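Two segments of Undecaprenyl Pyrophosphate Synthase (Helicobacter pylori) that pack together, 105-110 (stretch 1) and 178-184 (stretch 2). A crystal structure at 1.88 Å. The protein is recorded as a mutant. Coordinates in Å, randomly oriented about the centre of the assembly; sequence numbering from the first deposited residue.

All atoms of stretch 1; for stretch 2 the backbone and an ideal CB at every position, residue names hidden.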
# COMPACT_ATOMS: atom_id res chain seq x y z
N PHE A 105 20.75 13.86 -2.59
CA PHE A 105 19.44 14.35 -2.21
C PHE A 105 18.39 14.30 -3.30
O PHE A 105 18.61 14.69 -4.43
CB PHE A 105 19.54 15.78 -1.69
CG PHE A 105 18.21 16.44 -1.45
CD1 PHE A 105 17.40 16.07 -0.37
CD2 PHE A 105 17.75 17.42 -2.33
CE1 PHE A 105 16.17 16.66 -0.17
CE2 PHE A 105 16.50 18.03 -2.14
CZ PHE A 105 15.71 17.64 -1.05
N ARG A 106 17.20 13.81 -2.96
CA ARG A 106 16.14 13.79 -3.95
C ARG A 106 14.82 14.13 -3.28
O ARG A 106 14.57 13.72 -2.17
CB ARG A 106 16.09 12.40 -4.59
CG ARG A 106 15.34 12.35 -5.91
CD ARG A 106 15.92 11.22 -6.81
NE ARG A 106 14.90 10.72 -7.71
CZ ARG A 106 15.07 9.72 -8.57
NH1 ARG A 106 16.24 9.10 -8.66
NH2 ARG A 106 14.04 9.31 -9.31
N ALA A 107 14.01 14.94 -3.95
CA ALA A 107 12.68 15.31 -3.49
C ALA A 107 11.64 14.64 -4.39
O ALA A 107 11.85 14.54 -5.61
CB ALA A 107 12.48 16.83 -3.58
N ILE A 108 10.53 14.18 -3.78
CA ILE A 108 9.42 13.62 -4.52
C ILE A 108 8.17 14.26 -3.96
O ILE A 108 8.12 14.69 -2.81
CB ILE A 108 9.35 12.04 -4.42
CG1 ILE A 108 9.13 11.55 -2.99
CG2 ILE A 108 10.63 11.45 -5.01
CD1 ILE A 108 9.04 10.00 -2.89
N GLY A 109 7.16 14.38 -4.80
CA GLY A 109 5.95 15.02 -4.38
C GLY A 109 5.63 16.00 -5.48
O GLY A 109 6.36 16.08 -6.47
N ASP A 110 4.54 16.72 -5.31
CA ASP A 110 4.11 17.73 -6.27
C ASP A 110 4.85 19.07 -6.01
O ASP A 110 4.30 19.94 -5.32
CB ASP A 110 2.63 17.96 -6.08
CG ASP A 110 2.02 18.77 -7.19
OD1 ASP A 110 2.75 19.33 -8.06
OD2 ASP A 110 0.78 18.85 -7.17
N UNK A 178 7.28 7.74 -12.57
CA UNK A 178 6.96 8.10 -11.17
C UNK A 178 8.12 8.95 -10.68
O UNK A 178 9.19 8.87 -11.24
CB UNK A 178 6.75 6.87 -10.28
N UNK A 179 7.90 9.76 -9.64
CA UNK A 179 8.97 10.62 -9.06
C UNK A 179 10.17 9.77 -8.64
O UNK A 179 11.31 10.22 -8.60
CB UNK A 179 8.44 11.40 -7.86
N UNK A 180 9.91 8.50 -8.31
CA UNK A 180 10.93 7.56 -7.83
C UNK A 180 11.64 6.78 -8.95
O UNK A 180 12.35 5.82 -8.67
CB UNK A 180 10.28 6.57 -6.86
N UNK A 181 11.43 7.15 -10.19
CA UNK A 181 12.06 6.39 -11.26
C UNK A 181 13.56 6.14 -10.96
O UNK A 181 14.25 7.01 -10.37
CB UNK A 181 11.90 7.13 -12.59
N UNK A 182 14.04 4.96 -11.31
CA UNK A 182 15.44 4.62 -11.09
C UNK A 182 15.83 4.34 -9.63
O UNK A 182 16.98 4.00 -9.36
CB UNK A 182 16.31 5.76 -11.62
N UNK A 183 14.90 4.47 -8.68
CA UNK A 183 15.27 4.11 -7.32
C UNK A 183 14.81 2.64 -7.23
O UNK A 183 13.96 2.21 -8.00
CB UNK A 183 14.63 5.01 -6.26
N UNK A 184 15.38 1.87 -6.31
CA UNK A 184 14.90 0.48 -6.25
C UNK A 184 13.52 0.50 -5.56
O UNK A 184 13.12 1.50 -4.97
CB UNK A 184 15.88 -0.42 -5.50

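Stretch 1 offers two things to its partner: the extended arm of Arg-106, all three of its first chi angles near t, and, where the strand ends, the side chain of Ile-108 followed by the backbone NH of Gly-109, a donor for stretch 2. Stretch 2 has no regular helix or strand and is folded into two overlapping turns.

Position 178 opens the first of these, a type I turn, with its CB sideways and nothing of stretch 1 within reach. This contact sets no preference; the residue is Leu-178, whose carbonyl O accepts the turn's hydrogen bond from the backbone N of 181.

Position 179 faces stretch 1 directly. Its CB points toward stretch 1, the ideal CB lying 3.6 Å from Ile-108 CG2 and 4.5 Å from Gly-109 N. A short side chain carrying an acceptor fits best: Asp, Asn, perhaps Ser. The deposited Asp-179 takes a hydrogen bond at its OD1 from Gly-109 N at 2.7 Å, while its CB rests 3.5 Å from Ile-108 CG2. Its backbone serves too, since Arg-106 NH2 donates to Asp-179 O at 3.0 Å.

At 180 the CB points away, yet Ile-108 is near enough for a small branched side chain to touch it; Val or Thr would do so, whereas Ala would fit but fall short of it. Thr-180 brings its methyl CG2 to 4.0 Å from Ile-108 CD1, and its OG1 is hydrogen-bonded elsewhere in the structure.

Position 181 matters chiefly for its carbonyl, which any residue could supply: Arg-106 NH2 donates to the O of 181 at 2.5 Å. With the CB sideways and a guanidinium nearby, a neutral or acidic side chain might be expected. The residue is Arg-181, whose aliphatic CG lies 3.7 Å from Arg-106 NH2 while its own guanidinium extends well beyond that contact.

Position 182 has phi/psi of 74/-4, the left-handed region favoured by Gly, Asn and Asp, and sits third in the type II turn from 180 to 183. Asn-182 fills it, its CB 4.5 Å from Arg-106 NH1 near the guanidinium plane.

At 183 the CB again points toward stretch 1, beside the arginine's flat end. An aliphatic or aromatic side chain could cover that surface. Leu-183 does so, placing CD2 over one face of the guanidinium, 3.5 Å from Arg-106 NH1. Leu-183 N closes the second turn on Thr-180 O at 2.9 Å.

Position 184 is out of reach; phi of -76 admits proline, and Pro-184 is found.

Stretch 2, residues 178-184: LDTRNLP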
# COMPACT_ATOMS: atom_id res chain seq x y z
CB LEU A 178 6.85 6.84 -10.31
CG LEU A 178 5.52 6.09 -10.65
CD1 LEU A 178 5.49 4.76 -9.99
CD2 LEU A 178 4.32 6.94 -10.18
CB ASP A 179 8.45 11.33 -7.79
CG ASP A 179 7.32 12.29 -8.05
OD1 ASP A 179 6.80 12.87 -7.06
OD2 ASP A 179 6.92 12.51 -9.22
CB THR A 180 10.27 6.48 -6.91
OG1 THR A 180 9.14 5.96 -7.61
CG2 THR A 180 9.75 7.11 -5.62
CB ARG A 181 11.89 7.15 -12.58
CG ARG A 181 12.58 8.48 -12.63
CD ARG A 181 12.10 9.19 -13.87
NE ARG A 181 12.81 8.75 -15.08
CZ ARG A 181 14.05 9.15 -15.43
NH1 ARG A 181 14.73 10.00 -14.65
NH2 ARG A 181 14.60 8.71 -16.55
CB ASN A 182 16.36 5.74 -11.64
CG ASN A 182 16.08 6.06 -13.10
OD1 ASN A 182 15.87 5.16 -13.93
ND2 ASN A 182 16.08 7.34 -13.42
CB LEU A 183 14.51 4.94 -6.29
CG LEU A 183 14.74 6.46 -6.35
CD1 LEU A 183 13.81 7.15 -5.33
CD2 LEU A 183 16.23 6.77 -6.05
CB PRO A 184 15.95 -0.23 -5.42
CG PRO A 184 16.51 0.85 -4.52
CD PRO A 184 16.40 2.16 -5.30
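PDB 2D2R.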